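Local coordinates for protein sortase (Actinomyces oris, PDB 2XWG) that probably joins fimbrial subunits as a sortase through a cysteine acyl-thioester intermediate, the piece in this structure being the calcium-binding catalytic part of a membrane protein, at residues A[75-80]-A[130-135]; A[94-99]-A[175-180]; A[124-129]-A[152-157]. All coordinates share one frame; numbering follows the deposited sequence.

Contact 1 of 3, residues A[75-80]-A[130-135]; sequences LDPWLE and GHLFGT. With CA (calcium ion), chain F.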
loop_
_atom_site.group_PDB
_atom_site.type_symbol
_atom_site.label_atom_id
_atom_site.label_comp_id
_atom_site.label_asym_id
_atom_site.label_seq_id
_atom_site.Cartn_x
_atom_site.Cartn_y
_atom_site.Cartn_z
ATOM N N LEU A 75 5.004 7.138 -10.271
ATOM C CA LEU A 75 4.147 6.896 -11.427
ATOM C C LEU A 75 2.927 6.027 -11.056
ATOM O O LEU A 75 2.971 5.286 -10.072
ATOM C CB LEU A 75 4.971 6.220 -12.533
ATOM C CG LEU A 75 6.042 7.027 -13.295
ATOM C CD1 LEU A 75 5.537 7.534 -14.654
ATOM C CD2 LEU A 75 6.615 8.190 -12.470
ATOM N N ASP A 76 1.841 6.118 -11.830
ATOM C CA ASP A 76 0.671 5.256 -11.620
ATOM C C ASP A 76 1.049 3.764 -11.494
ATOM O O ASP A 76 1.898 3.258 -12.240
ATOM C CB ASP A 76 -0.335 5.455 -12.753
ATOM C CG ASP A 76 -1.619 4.643 -12.568
ATOM O OD1 ASP A 76 -2.409 4.912 -11.623
ATOM O OD2 ASP A 76 -1.862 3.757 -13.409
ATOM N N PRO A 77 0.421 3.055 -10.543
ATOM C CA PRO A 77 0.704 1.623 -10.370
ATOM C C PRO A 77 0.441 0.790 -11.628
ATOM O O PRO A 77 1.080 -0.242 -11.796
ATOM C CB PRO A 77 -0.252 1.211 -9.238
ATOM C CG PRO A 77 -0.481 2.480 -8.464
ATOM C CD PRO A 77 -0.511 3.561 -9.515
ATOM N N TRP A 78 -0.468 1.238 -12.491
ATOM C CA TRP A 78 -0.870 0.460 -13.661
ATOM C C TRP A 78 -0.201 0.877 -14.962
ATOM O O TRP A 78 -0.478 0.313 -16.014
ATOM C CB TRP A 78 -2.393 0.497 -13.828
ATOM C CG TRP A 78 -3.115 -0.225 -12.721
ATOM C CD1 TRP A 78 -3.568 -1.519 -12.738
ATOM C CD2 TRP A 78 -3.442 0.294 -11.427
ATOM N NE1 TRP A 78 -4.167 -1.823 -11.538
ATOM C CE2 TRP A 78 -4.105 -0.730 -10.718
ATOM C CE3 TRP A 78 -3.250 1.523 -10.805
ATOM C CZ2 TRP A 78 -4.574 -0.559 -9.424
ATOM C CZ3 TRP A 78 -3.722 1.694 -9.515
ATOM C CH2 TRP A 78 -4.375 0.656 -8.839
ATOM N N LEU A 79 0.675 1.865 -14.895
ATOM C CA LEU A 79 1.447 2.257 -16.060
ATOM C C LEU A 79 2.241 1.047 -16.517
ATOM O O LEU A 79 2.008 0.481 -17.595
ATOM C CB LEU A 79 2.428 3.370 -15.696
ATOM C CG LEU A 79 3.161 3.931 -16.914
ATOM C CD1 LEU A 79 2.180 4.813 -17.698
ATOM C CD2 LEU A 79 4.411 4.712 -16.540
ATOM N N GLU A 80 3.180 0.661 -15.665
ATOM C CA GLU A 80 4.050 -0.473 -15.915
ATOM C C GLU A 80 3.420 -1.788 -15.427
ATOM O O GLU A 80 2.813 -1.847 -14.354
ATOM C CB GLU A 80 5.399 -0.230 -15.236
ATOM C CG GLU A 80 6.446 -1.268 -15.574
ATOM C CD GLU A 80 6.421 -1.633 -17.055
ATOM O OE1 GLU A 80 5.927 -0.797 -17.867
ATOM O OE2 GLU A 80 6.889 -2.752 -17.398
ATOM N N GLY A 130 -0.674 -5.219 -3.908
ATOM C CA GLY A 130 0.710 -4.925 -4.228
ATOM C C GLY A 130 1.141 -3.638 -3.561
ATOM O O GLY A 130 0.391 -2.672 -3.511
ATOM N N HIS A 131 2.354 -3.616 -3.041
ATOM C CA HIS A 131 2.873 -2.419 -2.409
ATOM C C HIS A 131 3.691 -1.582 -3.376
ATOM O O HIS A 131 4.550 -2.104 -4.098
ATOM C CB HIS A 131 3.757 -2.788 -1.249
ATOM C CG HIS A 131 4.506 -1.624 -0.701
ATOM N ND1 HIS A 131 5.829 -1.387 -1.000
ATOM C CD2 HIS A 131 4.106 -0.610 0.099
ATOM C CE1 HIS A 131 6.222 -0.284 -0.387
ATOM N NE2 HIS A 131 5.195 0.206 0.285
ATOM N N LEU A 132 3.441 -0.274 -3.374
ATOM C CA LEU A 132 3.991 0.598 -4.406
ATOM C C LEU A 132 5.447 0.982 -4.165
ATOM O O LEU A 132 5.736 1.856 -3.342
ATOM C CB LEU A 132 3.131 1.844 -4.565
ATOM C CG LEU A 132 3.445 2.659 -5.807
ATOM C CD1 LEU A 132 3.451 1.751 -7.014
ATOM C CD2 LEU A 132 2.431 3.748 -5.990
ATOM N N PHE A 133 6.350 0.325 -4.898
ATOM C CA PHE A 133 7.770 0.621 -4.823
ATOM C C PHE A 133 7.979 2.109 -5.019
ATOM O O PHE A 133 7.512 2.696 -5.992
ATOM C CB PHE A 133 8.547 -0.178 -5.863
ATOM C CG PHE A 133 10.018 0.171 -5.946
ATOM C CD1 PHE A 133 10.881 -0.127 -4.899
ATOM C CD2 PHE A 133 10.539 0.762 -7.094
ATOM C CE1 PHE A 133 12.236 0.180 -4.974
ATOM C CE2 PHE A 133 11.885 1.074 -7.180
ATOM C CZ PHE A 133 12.744 0.773 -6.111
ATOM N N GLY A 134 8.666 2.725 -4.070
ATOM C CA GLY A 134 8.824 4.160 -4.078
ATOM C C GLY A 134 8.164 4.757 -2.865
ATOM O O GLY A 134 8.514 5.864 -2.470
ATOM N N THR A 135 7.210 4.037 -2.271
ATOM C CA THR A 135 6.523 4.544 -1.079
ATOM C C THR A 135 7.024 3.816 0.173
ATOM O O THR A 135 7.764 2.841 0.070
ATOM C CB THR A 135 4.990 4.427 -1.200
ATOM O OG1 THR A 135 4.604 3.050 -1.186
ATOM C CG2 THR A 135 4.527 5.036 -2.500
HETATM CA CA CA F . 3.309 -1.449 -11.779
HETATM O O HOH W 1 4.038 1.198 -12.458
HETATM O O HOH W 2 5.997 -2.343 -12.060
#

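Contact 2 of 3, residues A[94-99]-A[175-180]; sequences HEMDID and SSLGQT. With CA (calcium ion), chain G.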
loop_
_atom_site.group_PDB
_atom_site.type_symbol
_atom_site.label_atom_id
_atom_site.label_comp_id
_atom_site.label_asym_id
_atom_site.label_seq_id
_atom_site.Cartn_x
_atom_site.Cartn_y
_atom_site.Cartn_z
ATOM N N HIS A 94 14.725 -6.954 -0.454
ATOM C CA HIS A 94 15.315 -7.531 0.743
ATOM C C HIS A 94 14.608 -7.025 1.993
ATOM O O HIS A 94 14.727 -7.619 3.052
ATOM C CB HIS A 94 16.811 -7.222 0.834
ATOM C CG HIS A 94 17.684 -8.230 0.160
ATOM N ND1 HIS A 94 18.352 -7.968 -1.019
ATOM C CD2 HIS A 94 18.005 -9.499 0.501
ATOM C CE1 HIS A 94 19.047 -9.034 -1.376
ATOM N NE2 HIS A 94 18.854 -9.978 -0.470
ATOM N N GLU A 95 13.870 -5.929 1.883
ATOM C CA GLU A 95 13.159 -5.439 3.051
ATOM C C GLU A 95 11.917 -6.277 3.298
ATOM O O GLU A 95 11.297 -6.770 2.364
ATOM C CB GLU A 95 12.815 -3.969 2.898
ATOM C CG GLU A 95 14.042 -3.099 2.710
ATOM C CD GLU A 95 14.894 -3.024 3.968
ATOM O OE1 GLU A 95 14.420 -3.464 5.043
ATOM O OE2 GLU A 95 16.032 -2.512 3.886
ATOM N N MET A 96 11.580 -6.464 4.564
ATOM C CA MET A 96 10.396 -7.214 4.948
ATOM C C MET A 96 10.256 -8.544 4.204
ATOM O O MET A 96 9.188 -8.829 3.652
ATOM C CB MET A 96 9.166 -6.345 4.726
ATOM C CG MET A 96 9.270 -5.000 5.397
ATOM S SD MET A 96 7.721 -4.082 5.384
ATOM C CE MET A 96 6.795 -4.925 6.667
ATOM N N ASP A 97 11.324 -9.351 4.206
ATOM C CA ASP A 97 11.385 -10.563 3.384
ATOM C C ASP A 97 11.481 -11.889 4.170
ATOM O O ASP A 97 11.827 -12.940 3.608
ATOM C CB ASP A 97 12.510 -10.464 2.329
ATOM C CG ASP A 97 13.915 -10.775 2.896
ATOM O OD1 ASP A 97 14.248 -10.359 4.039
ATOM O OD2 ASP A 97 14.697 -11.445 2.175
ATOM N N ILE A 98 11.157 -11.847 5.457
ATOM C CA ILE A 98 11.122 -13.068 6.253
ATOM C C ILE A 98 10.159 -14.098 5.665
ATOM O O ILE A 98 10.531 -15.251 5.464
ATOM C CB ILE A 98 10.668 -12.806 7.686
ATOM C CG1 ILE A 98 11.520 -11.727 8.342
ATOM C CG2 ILE A 98 10.748 -14.088 8.486
ATOM C CD1 ILE A 98 11.006 -11.317 9.729
ATOM N N ASP A 99 8.915 -13.679 5.426
ATOM C CA ASP A 99 7.899 -14.513 4.773
ATOM C C ASP A 99 7.687 -14.030 3.345
ATOM O O ASP A 99 8.126 -12.934 2.962
ATOM C CB ASP A 99 6.556 -14.434 5.504
ATOM C CG ASP A 99 6.623 -14.953 6.930
ATOM O OD1 ASP A 99 7.199 -16.053 7.134
ATOM O OD2 ASP A 99 6.092 -14.259 7.842
ATOM N N SER A 175 -1.285 -5.481 9.500
ATOM C CA SER A 175 -0.371 -6.293 10.321
ATOM C C SER A 175 0.909 -6.724 9.600
ATOM O O SER A 175 0.862 -7.207 8.472
ATOM C CB SER A 175 -1.083 -7.532 10.851
ATOM O OG SER A 175 -2.122 -7.132 11.723
ATOM N N SER A 176 2.051 -6.540 10.254
ATOM C CA SER A 176 3.329 -7.022 9.733
ATOM C C SER A 176 4.355 -7.050 10.846
ATOM O O SER A 176 4.266 -6.274 11.794
ATOM C CB SER A 176 3.853 -6.117 8.624
ATOM O OG SER A 176 4.229 -4.861 9.162
ATOM N N LEU A 177 5.335 -7.945 10.724
ATOM C CA LEU A 177 6.415 -8.027 11.697
ATOM C C LEU A 177 5.902 -7.922 13.148
ATOM O O LEU A 177 6.312 -7.049 13.907
ATOM C CB LEU A 177 7.454 -6.946 11.397
ATOM C CG LEU A 177 8.482 -7.224 10.291
ATOM C CD1 LEU A 177 8.082 -8.386 9.406
ATOM C CD2 LEU A 177 8.718 -5.979 9.469
ATOM N N GLY A 178 4.985 -8.809 13.513
ATOM C CA GLY A 178 4.509 -8.915 14.879
ATOM C C GLY A 178 3.680 -7.778 15.420
ATOM O O GLY A 178 3.448 -7.700 16.628
ATOM N N GLN A 179 3.202 -6.901 14.545
ATOM C CA GLN A 179 2.571 -5.684 15.026
ATOM C C GLN A 179 1.402 -5.211 14.159
ATOM O O GLN A 179 1.524 -5.152 12.946
ATOM C CB GLN A 179 3.637 -4.610 15.101
ATOM C CG GLN A 179 3.258 -3.428 15.939
ATOM C CD GLN A 179 4.478 -2.643 16.351
ATOM O OE1 GLN A 179 5.500 -3.229 16.762
ATOM N NE2 GLN A 179 4.400 -1.311 16.223
ATOM N N THR A 180 0.277 -4.868 14.779
ATOM C CA THR A 180 -0.909 -4.490 14.027
ATOM C C THR A 180 -1.152 -2.989 14.097
ATOM O O THR A 180 -1.260 -2.427 15.181
ATOM C CB THR A 180 -2.165 -5.228 14.519
ATOM O OG1 THR A 180 -2.021 -6.634 14.283
ATOM C CG2 THR A 180 -3.395 -4.757 13.774
HETATM CA CA CA G . 15.586 -8.277 5.521
#

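Contact 3 of 3, residues A[124-129]-A[152-157]; sequences TLTEGV and TGLSTA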
loop_
_atom_site.group_PDB
_atom_site.type_symbol
_atom_site.label_atom_id
_atom_site.label_comp_id
_atom_site.label_asym_id
_atom_site.label_seq_id
_atom_site.Cartn_x
_atom_site.Cartn_y
_atom_site.Cartn_z
ATOM N N THR A 124 1.792 -9.825 -9.582
ATOM C CA THR A 124 1.607 -9.538 -8.152
ATOM C C THR A 124 0.179 -9.136 -7.813
ATOM O O THR A 124 -0.394 -9.654 -6.863
ATOM C CB THR A 124 2.521 -8.410 -7.698
ATOM O OG1 THR A 124 3.873 -8.842 -7.798
ATOM C CG2 THR A 124 2.234 -8.033 -6.280
ATOM N N LEU A 125 -0.401 -8.234 -8.606
ATOM C CA LEU A 125 -1.767 -7.769 -8.333
ATOM C C LEU A 125 -2.837 -8.826 -8.633
ATOM O O LEU A 125 -3.978 -8.687 -8.209
ATOM C CB LEU A 125 -2.088 -6.453 -9.065
ATOM C CG LEU A 125 -1.201 -5.250 -8.773
ATOM C CD1 LEU A 125 -1.878 -3.966 -9.224
ATOM C CD2 LEU A 125 -0.952 -5.197 -7.331
ATOM N N THR A 126 -2.476 -9.864 -9.374
ATOM C CA THR A 126 -3.339 -11.034 -9.524
ATOM C C THR A 126 -3.312 -11.896 -8.255
ATOM O O THR A 126 -4.255 -12.633 -7.975
ATOM C CB THR A 126 -2.908 -11.861 -10.747
ATOM O OG1 THR A 126 -3.492 -11.281 -11.930
ATOM C CG2 THR A 126 -3.369 -13.283 -10.632
ATOM N N GLU A 127 -2.230 -11.780 -7.486
ATOM C CA GLU A 127 -2.010 -12.599 -6.300
ATOM C C GLU A 127 -2.472 -11.956 -4.980
ATOM O O GLU A 127 -2.749 -12.669 -4.012
ATOM C CB GLU A 127 -0.533 -13.020 -6.195
ATOM C CG GLU A 127 -0.121 -14.139 -7.158
ATOM C CD GLU A 127 -1.143 -15.286 -7.182
ATOM O OE1 GLU A 127 -1.283 -15.988 -6.139
ATOM O OE2 GLU A 127 -1.820 -15.471 -8.237
ATOM N N GLY A 128 -2.536 -10.626 -4.929
ATOM C CA GLY A 128 -3.047 -9.932 -3.755
ATOM C C GLY A 128 -2.898 -8.426 -3.837
ATOM O O GLY A 128 -2.940 -7.846 -4.903
ATOM N N VAL A 129 -2.724 -7.778 -2.700
ATOM C CA VAL A 129 -2.473 -6.353 -2.700
ATOM C C VAL A 129 -0.985 -6.110 -2.967
ATOM O O VAL A 129 -0.118 -6.741 -2.346
ATOM C CB VAL A 129 -2.877 -5.738 -1.345
ATOM C CG1 VAL A 129 -2.447 -4.299 -1.287
ATOM C CG2 VAL A 129 -4.389 -5.854 -1.138
ATOM N N THR A 152 -9.614 -3.303 -9.250
ATOM C CA THR A 152 -11.065 -3.359 -9.294
ATOM C C THR A 152 -11.378 -3.998 -10.637
ATOM O O THR A 152 -10.754 -3.638 -11.649
ATOM C CB THR A 152 -11.688 -1.960 -9.282
ATOM O OG1 THR A 152 -11.643 -1.412 -7.962
ATOM C CG2 THR A 152 -13.116 -2.038 -9.693
ATOM N N GLY A 153 -12.304 -4.960 -10.653
ATOM C CA GLY A 153 -12.753 -5.572 -11.896
ATOM C C GLY A 153 -12.033 -6.828 -12.409
ATOM O O GLY A 153 -12.339 -7.345 -13.504
ATOM N N LEU A 154 -11.093 -7.353 -11.634
ATOM C CA LEU A 154 -10.327 -8.501 -12.105
ATOM C C LEU A 154 -11.305 -9.637 -12.412
ATOM O O LEU A 154 -11.056 -10.456 -13.299
ATOM C CB LEU A 154 -9.293 -8.910 -11.062
ATOM C CG LEU A 154 -8.291 -10.011 -11.402
ATOM C CD1 LEU A 154 -7.430 -9.554 -12.530
ATOM C CD2 LEU A 154 -7.434 -10.336 -10.165
ATOM N N SER A 155 -12.432 -9.630 -11.691
ATOM C CA SER A 155 -13.501 -10.644 -11.775
ATOM C C SER A 155 -13.164 -12.047 -11.183
ATOM O O SER A 155 -13.956 -12.617 -10.406
ATOM C CB SER A 155 -14.034 -10.767 -13.199
ATOM O OG SER A 155 -15.238 -11.521 -13.252
ATOM N N THR A 156 -12.019 -12.611 -11.552
ATOM C CA THR A 156 -11.601 -13.871 -10.947
ATOM C C THR A 156 -11.153 -13.691 -9.510
ATOM O O THR A 156 -10.784 -14.651 -8.863
ATOM C CB THR A 156 -10.473 -14.503 -11.714
ATOM O OG1 THR A 156 -9.356 -13.609 -11.727
ATOM C CG2 THR A 156 -10.921 -14.813 -13.163
ATOM N N ALA A 157 -11.189 -12.457 -9.012
ATOM C CA ALA A 157 -10.921 -12.173 -7.606
ATOM C C ALA A 157 -11.407 -10.768 -7.280
ATOM O O ALA A 157 -11.224 -9.857 -8.071
ATOM C CB ALA A 157 -9.455 -12.301 -7.313
#

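Contact 1 of 3, residues A[75-80]-A[130-135]
Apolar packing between Pro77 and Leu132 carries this contact. CG of the proline ring meets CD2 of Leu132 at 4.0 Å, the side chains crossing at about a right angle. Leu132 gets there because its CG lies anti to the backbone N (chi1 -167°). The same methyl also lies 4.4 Å from Leu75 O.

Metal bonds shape 75-80. Calcium is held by Pro77 O at 2.5 Å, by Glu80 O at 2.6 Å, by two waters and by Thr120 OG1. One water donates a hydrogen bond to Asp76 O.

No hydrogen bond crosses between the segments; several stay inside one. Trp78 N meets Asp76 OD2 from above the carboxylate plane (72° out of it) in an Asx turn, while OD1 pairs with Arg222. In the other segment, Leu132 O closes a type II turn by accepting from Thr135 N and, on a lone pair at 2.7 Å, from Thr135 OG1.

The Asp-Pro-Trp sequence is the lid motif of class C sortases; Trp78 packs on Cys213 and meets the ring of His151, the predicted nucleophile and proton donor/acceptor. Leu132 gives the lid apolar support beside that from Thr149, and calcium and the arginine are among its polar ties.

Contact 2 of 3, residues A[94-99]-A[175-180]
No flat group enters the interface where Met96 and Ile98 meet Leu177; no ring face or edge is used, and the carboxylates of Asp97 and Glu95 are engaged elsewhere. That of Asp97, on a CB that points away from the hairpin, gives OD1 to calcium at 2.9 Å. The carbonyl of His94 offers its O to the same ion at 2.7 Å, and Glu58 from helix 55-68 supplies a further ligand. The Glu95 carboxylate uses OE1 to bond Ser61 of that helix.

The contact itself is made by aliphatic side chains and the thioether of Met96. Met96 bends at its last torsion (chi3 76°), turning the terminal methyl CE toward the hairpin. There CE touches both Leu177 CD2 and Ser176 OG, each at 3.6 Å. That hydroxyl is not left to the methyl, since it is hydrogen-bonded to Pro138 O. The other branch of Leu177 is used too: CD1 faces Ile98 CD1 at 4.2 Å, a looser approach where Ile98 is exposed to solvent. One leucine thus takes two partners, one on each methyl.

Leu177 is at the second position of the type I' turn from Ser176 to Gln179, which joins strands 171-176 and 179-191, and from there its side chain projects to the loop. The turn is closed by Ser176 N to Gln179 O (3.1 Å) and by Gln179 N to Ser176 O (3.0 Å). Just beyond it, the hydroxyls of Ser175 and Thr180 are hydrogen-bonded across the hairpin at 2.6 Å.

Chemically the two segments are joined by van der Waals contacts, most of them between methyls, and share their polar supports: helix 55-68 reaches both, Glu58 and Ser61 the loop and Arg59 the carbonyl of Ser176, while Pro138 touches Met96 and takes the Ser176 hydroxyl.

Contact 3 of 3, residues A[124-129]-A[152-157]
Leu125 is the first residue of 124-129 to meet Leu154, and it does so through its backbone: the carbonyl O lies 4.3 Å from Leu154 CD2. Its side chain is engaged elsewhere, against Thr149 and His151, the latter predicted to be the catalytic proton donor/acceptor.

Thr126 follows and makes a similar approach. Its CA comes within 4.2 Å of Leu154 CD2, while its OG1 stands 4.3 Å from CD1, so that both methyls of the leucine border this one residue. They are carried across by an extended first torsion, with CG opposite the backbone N (chi1 -174°). A hydroxyl beside a methyl makes no directional bond, and the contact is one of shape, small and near the surface.

Further on, Thr124 O accepts from Glu127 N at 2.9 Å and again from Gly128 N at 3.0 Å, and Gly128 is the first residue to leave helical geometry. Val129 then enters the strand, its side chain buried against Leu114, Ile116 and Leu148.

In the fold, helix 122-127 is thus touched on one side by the loop that follows strand 144-149. Thr152, next to His151 in that loop, is hydrogen-bonded through OG1 to Thr212 OG1 of strand 206-214, while Val129 pairs its backbone with strand 112-118.

Overall arrangement
Contacts 1 and 3 adjoin, their centres 15 Å apart, because strand 129-131 directly follows helix 122-127. Leu125 of contact 3 joins them: its CD1 lies 3.9 Å from Trp78 NE1 and its CD2 3.4 Å from Gly130 N. Together they flank the predicted active site, the Pro77 side chain being about 7 Å from that of Cys213 and about 8 Å from that of His151, and that of Leu125 about 4 Å from that of His151. Contact 2 stands apart, its nearest atoms about 7 Å from contact 1 and about 11 Å from contact 3, though contacts 1 and 2 reach the same sheet. Each has its own calcium ion, the two lying about 22 Å apart.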